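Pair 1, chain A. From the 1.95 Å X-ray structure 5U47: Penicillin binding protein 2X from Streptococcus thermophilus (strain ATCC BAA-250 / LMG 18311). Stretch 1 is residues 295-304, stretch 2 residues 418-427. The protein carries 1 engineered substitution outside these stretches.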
# COMPACT_ATOMS: atom_id res chain seq x y z
N SER A 295 -7.51 -17.92 -12.26
CA SER A 295 -8.16 -18.89 -11.37
C SER A 295 -8.24 -18.70 -9.86
O SER A 295 -8.96 -19.45 -9.22
CB SER A 295 -7.67 -20.31 -11.72
OG SER A 295 -8.28 -20.67 -12.91
N THR A 296 -7.54 -17.72 -9.29
CA THR A 296 -7.70 -17.43 -7.87
C THR A 296 -9.10 -16.88 -7.67
O THR A 296 -9.64 -16.95 -6.56
CB THR A 296 -6.67 -16.41 -7.36
OG1 THR A 296 -6.71 -15.25 -8.20
CG2 THR A 296 -5.27 -17.01 -7.38
N MET A 297 -9.70 -16.36 -8.74
CA MET A 297 -11.06 -15.83 -8.68
C MET A 297 -12.07 -16.96 -8.40
O MET A 297 -13.14 -16.69 -7.90
CB MET A 297 -11.44 -15.04 -9.94
CG MET A 297 -12.82 -14.41 -9.92
SD MET A 297 -13.06 -13.12 -8.66
CE MET A 297 -12.05 -11.81 -9.32
N LYS A 298 -11.70 -18.21 -8.68
CA LYS A 298 -12.55 -19.36 -8.38
C LYS A 298 -12.81 -19.51 -6.88
O LYS A 298 -13.74 -20.21 -6.49
CB LYS A 298 -11.93 -20.67 -8.91
CG LYS A 298 -11.76 -20.70 -10.41
CD LYS A 298 -11.12 -21.98 -10.92
CE LYS A 298 -11.17 -21.99 -12.45
NZ LYS A 298 -10.22 -22.92 -13.08
N VAL A 299 -11.99 -18.87 -6.04
CA VAL A 299 -12.19 -18.88 -4.59
C VAL A 299 -13.49 -18.12 -4.33
O VAL A 299 -14.37 -18.62 -3.62
CB VAL A 299 -11.01 -18.24 -3.83
CG1 VAL A 299 -11.28 -18.10 -2.34
CG2 VAL A 299 -9.73 -19.06 -4.01
N MET A 300 -13.61 -16.93 -4.92
CA MET A 300 -14.82 -16.12 -4.77
C MET A 300 -16.02 -16.88 -5.36
O MET A 300 -17.09 -16.92 -4.74
CB MET A 300 -14.69 -14.77 -5.47
CG MET A 300 -13.86 -13.70 -4.79
SD MET A 300 -12.10 -14.02 -4.51
CE MET A 300 -12.15 -14.71 -2.89
N LEU A 301 -15.83 -17.47 -6.54
CA LEU A 301 -16.90 -18.22 -7.22
C LEU A 301 -17.44 -19.34 -6.37
O LEU A 301 -18.64 -19.45 -6.19
CB LEU A 301 -16.41 -18.85 -8.52
CG LEU A 301 -17.53 -19.68 -9.19
CD1 LEU A 301 -18.56 -18.77 -9.85
CD2 LEU A 301 -16.98 -20.64 -10.19
N LEU A 302 -16.53 -20.18 -5.88
CA LEU A 302 -16.90 -21.30 -5.03
C LEU A 302 -17.62 -20.84 -3.77
O LEU A 302 -18.61 -21.46 -3.39
CB LEU A 302 -15.66 -22.10 -4.64
CG LEU A 302 -15.90 -23.32 -3.74
CD1 LEU A 302 -16.80 -24.33 -4.41
CD2 LEU A 302 -14.58 -23.97 -3.36
N SER A 303 -17.14 -19.76 -3.15
CA SER A 303 -17.79 -19.26 -1.92
C SER A 303 -19.22 -18.82 -2.20
O SER A 303 -20.10 -19.01 -1.37
CB SER A 303 -17.02 -18.10 -1.28
OG SER A 303 -17.09 -16.91 -2.04
N ALA A 304 -19.43 -18.22 -3.37
CA ALA A 304 -20.75 -17.75 -3.79
C ALA A 304 -21.68 -18.93 -4.06
O ALA A 304 -22.85 -18.93 -3.66
CB ALA A 304 -20.64 -16.87 -5.03
N GLN A 418 -7.44 -5.19 -4.59
CA GLN A 418 -8.84 -5.66 -4.66
C GLN A 418 -8.92 -7.17 -4.36
O GLN A 418 -9.82 -7.64 -3.65
CB GLN A 418 -9.47 -5.35 -6.01
CG GLN A 418 -9.79 -3.88 -6.20
CD GLN A 418 -10.33 -3.57 -7.57
OE1 GLN A 418 -9.85 -4.13 -8.57
NE2 GLN A 418 -11.29 -2.65 -7.64
N MET A 419 -7.95 -7.92 -4.88
CA MET A 419 -7.90 -9.34 -4.58
C MET A 419 -7.67 -9.58 -3.09
O MET A 419 -8.31 -10.42 -2.49
CB MET A 419 -6.84 -10.06 -5.42
CG MET A 419 -7.14 -10.07 -6.92
SD MET A 419 -8.72 -10.84 -7.36
CE MET A 419 -8.47 -12.53 -6.84
N LEU A 420 -6.73 -8.83 -2.50
CA LEU A 420 -6.44 -8.98 -1.07
C LEU A 420 -7.68 -8.71 -0.23
O LEU A 420 -7.97 -9.45 0.71
CB LEU A 420 -5.29 -8.06 -0.64
CG LEU A 420 -3.91 -8.34 -1.30
CD1 LEU A 420 -2.90 -7.30 -0.84
CD2 LEU A 420 -3.40 -9.74 -0.95
N ARG A 421 -8.39 -7.65 -0.58
CA ARG A 421 -9.61 -7.26 0.12
C ARG A 421 -10.64 -8.41 0.06
O ARG A 421 -11.23 -8.77 1.08
CB ARG A 421 -10.18 -6.00 -0.51
CG ARG A 421 -11.49 -5.54 0.08
CD ARG A 421 -11.98 -4.24 -0.57
NE ARG A 421 -12.17 -4.42 -1.99
CZ ARG A 421 -12.51 -3.47 -2.87
NH1 ARG A 421 -12.61 -3.79 -4.15
NH2 ARG A 421 -12.75 -2.23 -2.50
N ALA A 422 -10.82 -8.99 -1.11
CA ALA A 422 -11.77 -10.09 -1.31
C ALA A 422 -11.34 -11.31 -0.50
O ALA A 422 -12.19 -11.96 0.14
CB ALA A 422 -11.88 -10.44 -2.79
N PHE A 423 -10.03 -11.60 -0.51
CA PHE A 423 -9.51 -12.74 0.24
C PHE A 423 -9.76 -12.62 1.75
O PHE A 423 -9.92 -13.64 2.43
CB PHE A 423 -8.01 -12.97 0.01
CG PHE A 423 -7.64 -13.40 -1.40
CD1 PHE A 423 -8.40 -14.34 -2.09
CD2 PHE A 423 -6.48 -12.93 -1.99
CE1 PHE A 423 -8.03 -14.76 -3.38
CE2 PHE A 423 -6.10 -13.35 -3.27
CZ PHE A 423 -6.89 -14.25 -3.96
N THR A 424 -9.82 -11.39 2.28
CA THR A 424 -10.05 -11.26 3.71
C THR A 424 -11.41 -11.84 4.14
O THR A 424 -11.52 -12.31 5.26
CB THR A 424 -9.94 -9.80 4.26
OG1 THR A 424 -10.93 -8.97 3.63
CG2 THR A 424 -8.60 -9.24 4.03
N ALA A 425 -12.43 -11.79 3.27
CA ALA A 425 -13.74 -12.32 3.63
C ALA A 425 -13.67 -13.85 3.75
O ALA A 425 -14.32 -14.45 4.58
CB ALA A 425 -14.79 -11.91 2.62
N ILE A 426 -12.84 -14.46 2.92
CA ILE A 426 -12.64 -15.90 2.96
C ILE A 426 -11.92 -16.29 4.25
O ILE A 426 -12.31 -17.26 4.90
CB ILE A 426 -11.85 -16.36 1.74
CG1 ILE A 426 -12.60 -16.00 0.44
CG2 ILE A 426 -11.56 -17.87 1.81
CD1 ILE A 426 -13.91 -16.72 0.24
N SER A 427 -10.88 -15.53 4.61
CA SER A 427 -10.04 -15.78 5.79
C SER A 427 -10.64 -15.34 7.12
O SER A 427 -10.17 -15.78 8.18
CB SER A 427 -8.70 -15.04 5.66
OG SER A 427 -8.84 -13.62 5.95

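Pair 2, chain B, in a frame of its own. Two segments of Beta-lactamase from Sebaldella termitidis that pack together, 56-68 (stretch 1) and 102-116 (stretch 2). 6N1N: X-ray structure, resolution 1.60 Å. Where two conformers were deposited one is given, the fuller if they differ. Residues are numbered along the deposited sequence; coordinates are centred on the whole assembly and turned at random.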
# COMPACT_ATOMS: atom_id res chain seq x y z
N PRO B 56 6.14 -3.38 -1.83
CA PRO B 56 7.56 -3.74 -1.71
C PRO B 56 7.82 -5.23 -1.93
O PRO B 56 8.84 -5.59 -2.50
CB PRO B 56 7.94 -3.29 -0.29
CG PRO B 56 6.67 -3.27 0.45
CD PRO B 56 5.67 -2.76 -0.57
N ASN B 57 6.92 -6.11 -1.47
CA ASN B 57 7.17 -7.54 -1.59
C ASN B 57 7.21 -7.96 -3.06
O ASN B 57 7.97 -8.86 -3.43
CB ASN B 57 6.11 -8.31 -0.81
CG ASN B 57 6.68 -9.50 -0.02
OD1 ASN B 57 7.90 -9.79 -0.05
ND2 ASN B 57 5.81 -10.16 0.73
N SER B 58 6.38 -7.32 -3.91
CA SER B 58 6.41 -7.62 -5.34
C SER B 58 7.73 -7.17 -5.96
O SER B 58 8.29 -7.88 -6.81
CB SER B 58 5.22 -6.98 -6.05
OG SER B 58 3.99 -7.50 -5.57
N LEU B 59 8.22 -5.99 -5.59
CA LEU B 59 9.55 -5.58 -6.06
C LEU B 59 10.60 -6.60 -5.64
O LEU B 59 11.47 -6.98 -6.43
CB LEU B 59 9.95 -4.21 -5.50
CG LEU B 59 9.11 -2.98 -5.89
CD1 LEU B 59 9.48 -1.82 -4.98
CD2 LEU B 59 9.30 -2.60 -7.33
N ILE B 60 10.52 -7.04 -4.38
CA ILE B 60 11.54 -7.94 -3.85
C ILE B 60 11.46 -9.29 -4.55
O ILE B 60 12.48 -9.86 -4.93
CB ILE B 60 11.39 -8.08 -2.32
CG1 ILE B 60 11.73 -6.76 -1.62
CG2 ILE B 60 12.30 -9.18 -1.78
CD1 ILE B 60 11.37 -6.71 -0.14
N PHE B 61 10.24 -9.83 -4.74
CA PHE B 61 10.09 -11.12 -5.41
C PHE B 61 10.74 -11.11 -6.80
O PHE B 61 11.43 -12.07 -7.18
CB PHE B 61 8.61 -11.49 -5.54
CG PHE B 61 8.00 -12.12 -4.31
CD1 PHE B 61 8.56 -11.98 -3.05
CD2 PHE B 61 6.82 -12.84 -4.42
CE1 PHE B 61 7.98 -12.55 -1.95
CE2 PHE B 61 6.24 -13.42 -3.32
CZ PHE B 61 6.82 -13.29 -2.09
N LEU B 62 10.53 -10.05 -7.58
CA LEU B 62 11.11 -10.00 -8.91
C LEU B 62 12.62 -9.81 -8.86
O LEU B 62 13.36 -10.49 -9.56
CB LEU B 62 10.45 -8.90 -9.74
CG LEU B 62 9.00 -9.23 -10.04
CD1 LEU B 62 8.26 -7.97 -10.40
CD2 LEU B 62 8.89 -10.25 -11.19
N GLU B 63 13.09 -8.87 -8.03
CA GLU B 63 14.53 -8.61 -8.00
C GLU B 63 15.31 -9.83 -7.52
O GLU B 63 16.42 -10.11 -8.02
CB GLU B 63 14.83 -7.40 -7.11
CG GLU B 63 16.25 -6.83 -7.28
CD GLU B 63 16.49 -6.21 -8.65
OE1 GLU B 63 15.51 -5.94 -9.36
OE2 GLU B 63 17.68 -5.96 -8.99
N GLU B 64 14.76 -10.57 -6.56
CA GLU B 64 15.37 -11.77 -6.01
C GLU B 64 15.07 -13.03 -6.81
O GLU B 64 15.50 -14.12 -6.41
CB GLU B 64 14.93 -11.97 -4.56
CG GLU B 64 15.50 -10.94 -3.60
CD GLU B 64 17.01 -10.95 -3.63
OE1 GLU B 64 17.58 -12.02 -3.41
OE2 GLU B 64 17.61 -9.90 -3.89
N GLU B 65 14.33 -12.92 -7.91
CA GLU B 65 14.04 -14.03 -8.81
C GLU B 65 13.18 -15.11 -8.17
O GLU B 65 13.20 -16.27 -8.61
CB GLU B 65 15.35 -14.62 -9.36
CG GLU B 65 16.12 -13.57 -10.14
CD GLU B 65 17.46 -14.06 -10.62
OE1 GLU B 65 17.52 -15.15 -11.20
OE2 GLU B 65 18.47 -13.35 -10.39
N VAL B 66 12.37 -14.74 -7.18
CA VAL B 66 11.38 -15.67 -6.65
C VAL B 66 10.49 -16.17 -7.78
O VAL B 66 10.17 -17.37 -7.86
CB VAL B 66 10.56 -14.99 -5.54
CG1 VAL B 66 9.39 -15.87 -5.09
CG2 VAL B 66 11.45 -14.68 -4.37
N VAL B 67 10.05 -15.25 -8.65
CA VAL B 67 9.40 -15.57 -9.91
C VAL B 67 10.17 -14.84 -10.99
O VAL B 67 10.82 -13.82 -10.72
CB VAL B 67 7.90 -15.20 -9.95
CG1 VAL B 67 7.11 -16.13 -9.06
CG2 VAL B 67 7.68 -13.76 -9.52
N LYS B 68 10.11 -15.36 -12.21
CA LYS B 68 10.86 -14.77 -13.31
C LYS B 68 10.19 -13.51 -13.82
O LYS B 68 10.87 -12.55 -14.21
CB LYS B 68 11.02 -15.79 -14.45
CG LYS B 68 11.80 -15.27 -15.65
CD LYS B 68 12.22 -16.40 -16.57
CE LYS B 68 13.01 -15.88 -17.77
NZ LYS B 68 12.18 -14.99 -18.62
N TRP B 102 -1.39 -16.35 0.65
CA TRP B 102 -0.61 -17.59 0.57
C TRP B 102 0.55 -17.47 -0.42
O TRP B 102 1.63 -18.04 -0.18
CB TRP B 102 -1.50 -18.79 0.23
CG TRP B 102 -2.03 -18.95 -1.22
CD1 TRP B 102 -3.31 -18.70 -1.66
CD2 TRP B 102 -1.31 -19.43 -2.37
NE1 TRP B 102 -3.42 -18.98 -3.00
CE2 TRP B 102 -2.21 -19.44 -3.46
CE3 TRP B 102 0.01 -19.86 -2.59
CZ2 TRP B 102 -1.84 -19.85 -4.73
CZ3 TRP B 102 0.37 -20.26 -3.85
CH2 TRP B 102 -0.54 -20.25 -4.91
N PHE B 103 0.35 -16.75 -1.52
CA PHE B 103 1.38 -16.61 -2.54
C PHE B 103 2.57 -15.84 -1.99
O PHE B 103 3.73 -16.25 -2.19
CB PHE B 103 0.76 -15.92 -3.76
CG PHE B 103 1.73 -15.55 -4.87
CD1 PHE B 103 1.73 -16.25 -6.07
CD2 PHE B 103 2.56 -14.43 -4.76
CE1 PHE B 103 2.55 -15.88 -7.11
CE2 PHE B 103 3.41 -14.07 -5.81
CZ PHE B 103 3.40 -14.79 -6.97
N TYR B 104 2.31 -14.75 -1.26
CA TYR B 104 3.40 -13.98 -0.68
C TYR B 104 4.08 -14.70 0.47
O TYR B 104 5.30 -14.62 0.61
CB TYR B 104 2.88 -12.60 -0.30
CG TYR B 104 2.64 -11.76 -1.53
CD1 TYR B 104 3.66 -11.03 -2.12
CD2 TYR B 104 1.38 -11.71 -2.14
CE1 TYR B 104 3.45 -10.26 -3.29
CE2 TYR B 104 1.16 -10.96 -3.28
CZ TYR B 104 2.19 -10.22 -3.85
OH TYR B 104 1.95 -9.47 -4.99
N MSE B 105 3.31 -15.40 1.31
CA MSE B 105 3.91 -16.23 2.37
C MSE B 105 4.81 -17.32 1.79
O MSE B 105 5.91 -17.57 2.30
CB MSE B 105 2.81 -16.86 3.24
CG MSE B 105 1.98 -15.84 3.98
SE MSE B 105 0.67 -16.67 5.19
CE MSE B 105 -0.41 -17.64 3.93
N LYS B 106 4.36 -17.96 0.71
CA LYS B 106 5.15 -19.01 0.07
C LYS B 106 6.42 -18.43 -0.54
O LYS B 106 7.51 -18.99 -0.37
CB LYS B 106 4.30 -19.73 -0.96
CG LYS B 106 5.01 -20.89 -1.67
CD LYS B 106 4.05 -21.60 -2.62
CE LYS B 106 4.72 -22.72 -3.42
NZ LYS B 106 4.84 -23.95 -2.60
N GLY B 107 6.30 -17.30 -1.24
CA GLY B 107 7.46 -16.68 -1.84
C GLY B 107 8.45 -16.17 -0.81
O GLY B 107 9.66 -16.23 -1.02
N ALA B 108 7.95 -15.68 0.33
CA ALA B 108 8.85 -15.19 1.36
C ALA B 108 9.72 -16.31 1.91
O ALA B 108 10.83 -16.04 2.38
CB ALA B 108 8.03 -14.54 2.48
N GLY B 109 9.29 -17.57 1.79
CA GLY B 109 10.11 -18.68 2.25
C GLY B 109 11.41 -18.85 1.48
O GLY B 109 12.36 -19.44 2.01
N LYS B 110 11.46 -18.36 0.24
CA LYS B 110 12.65 -18.41 -0.58
C LYS B 110 13.64 -17.29 -0.25
O LYS B 110 14.71 -17.26 -0.86
CB LYS B 110 12.29 -18.29 -2.07
CG LYS B 110 11.62 -19.51 -2.75
CD LYS B 110 11.57 -19.26 -4.27
CE LYS B 110 10.93 -20.38 -5.06
NZ LYS B 110 9.63 -20.78 -4.48
N ILE B 111 13.28 -16.37 0.64
CA ILE B 111 14.09 -15.18 0.92
C ILE B 111 14.51 -15.21 2.39
O ILE B 111 13.67 -15.31 3.29
CB ILE B 111 13.32 -13.88 0.60
CG1 ILE B 111 12.81 -13.91 -0.85
CG2 ILE B 111 14.22 -12.64 0.80
CD1 ILE B 111 11.83 -12.79 -1.17
N LYS B 112 15.81 -15.11 2.64
CA LYS B 112 16.31 -15.06 4.01
C LYS B 112 15.92 -13.77 4.73
O LYS B 112 15.81 -12.70 4.12
CB LYS B 112 17.84 -15.18 4.03
CG LYS B 112 18.39 -16.47 3.46
CD LYS B 112 18.11 -17.63 4.37
CE LYS B 112 18.92 -18.85 3.96
NZ LYS B 112 18.68 -20.02 4.86
N SER B 113 15.78 -13.86 6.05
CA SER B 113 15.45 -12.68 6.85
C SER B 113 16.46 -11.54 6.64
O SER B 113 16.07 -10.37 6.56
CB SER B 113 15.36 -13.08 8.32
OG SER B 113 15.65 -12.00 9.18
N GLU B 114 17.76 -11.84 6.61
CA GLU B 114 18.73 -10.75 6.43
C GLU B 114 18.57 -10.07 5.07
O GLU B 114 18.79 -8.85 4.94
CB GLU B 114 20.14 -11.28 6.62
CG GLU B 114 21.21 -10.20 6.56
CD GLU B 114 20.92 -9.02 7.47
OE1 GLU B 114 20.55 -9.25 8.65
OE2 GLU B 114 21.04 -7.86 7.00
N LYS B 115 18.19 -10.82 4.04
CA LYS B 115 17.94 -10.21 2.74
C LYS B 115 16.75 -9.26 2.80
O LYS B 115 16.79 -8.15 2.25
CB LYS B 115 17.73 -11.31 1.69
CG LYS B 115 17.50 -10.85 0.26
CD LYS B 115 18.67 -10.08 -0.34
CE LYS B 115 19.91 -10.89 -0.49
NZ LYS B 115 21.01 -10.01 -1.00
N TYR B 116 15.66 -9.67 3.47
CA TYR B 116 14.54 -8.76 3.66
C TYR B 116 14.97 -7.50 4.40
O TYR B 116 14.59 -6.39 4.02
CB TYR B 116 13.43 -9.46 4.45
CG TYR B 116 12.33 -10.05 3.58
CD1 TYR B 116 11.57 -9.26 2.74
CD2 TYR B 116 12.00 -11.40 3.67
CE1 TYR B 116 10.55 -9.79 1.97
CE2 TYR B 116 10.97 -11.93 2.90
CZ TYR B 116 10.24 -11.13 2.05
OH TYR B 116 9.22 -11.68 1.29
O HOH W 1 20.19 -9.76 -3.75
O HOH W 2 8.19 -19.28 -6.77

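In both pairs two helices run in roughly the same direction and cross at a moderate angle, 39° in pair 1 and 44° in pair 2, with axes 10.3 Å and 11.0 Å apart at closest approach. The backbones of 14 central residues superpose with an RMSD of 0.6 Å. The match sets Met300(A) on Phe61(B), Val299(A) on Ile60(B), Met419(A) on Tyr104(B), Ala422(A) on Gly107(B) and Ile426(A) on Ile111(B).

The central problem is to fill the space between the helices with a large side chain from stretch 1 facing a small residue on stretch 2. In pair 1 the large residue is Met300(A). Its CA-to-CB bond points sideways, but the flexible chain brings its end nearer, so that SD of Met300(A) lies 4.0 Å from CB of Ala422(A) while its CE reaches CD1 of Phe423(A) at 3.9 Å and CG1 of Ile426(A) at 3.6 Å. SD of Met300(A) also lies 5.2 Å from the centroid of the Phe423(A) ring, in an oblique approach.

Pair 2 places the rigid ring of Phe61(B) at this position. It sits as a knob among Phe103(B), Tyr104(B), Gly107(B) and Ala108(B), with CZ of Phe61(B) 3.5 Å from CA of Gly107(B). Here glycine suits the place exactly: an ideal CB on Gly107(B) would fall 2.3 Å from CE2 of Phe61(B), a clash. The methionine of pair 1 accommodates the alanine methyl at the matched position. Phe61(B) and Tyr104(B) have nearly parallel planes, but the rings are slid apart and barely overlap.

The isoleucines Ile426(A) and Ile111(B) are the closest match, with side-chain centres 0.5 Å apart after superposition. Branched and apolar, isoleucine can touch several neighbours at once. CG1 of Ile426(A) meets CG1 of Val299(A) at 3.7 Å, and its CD1 meets CB of Ser303(A) at 3.7 Å. In pair 2, CD1 of Ile111(B) packs 3.7 Å from CG2 of Ile60(B) and 3.9 Å from CD1 of Phe61(B). CD1 of Ile111(B) also lies 3.7 Å from CG2 of Val66(B).

The matched ends nearer the start of stretch 1 differ in chemistry. Pair 1 has no hydrogen bond between the stretches: CE of Met297(A) packs against SD of Met419(A) at 4.0 Å, a contact of two pliable thioethers. At the same positions in pair 2, Tyr104(B) donates from OH to OG of Ser58(B) at 2.9 Å, the long tyrosine reaching a short, polar serine. Asn57(B), matched to Thr296(A), accepts at OD1 a 2.7 Å hydrogen bond from OH of Tyr116(B).

At the other end, Ser303(A) turns its polarity back into its own helix, its OG donating to O of Met300(A) at 2.7 Å, which leaves CB for the isoleucine. In pair 2, a water donates to OE2 of Glu64(B) at 2.6 Å and accepts from NZ of Lys115(B) at 2.9 Å, joining opposite charges at a partly exposed margin.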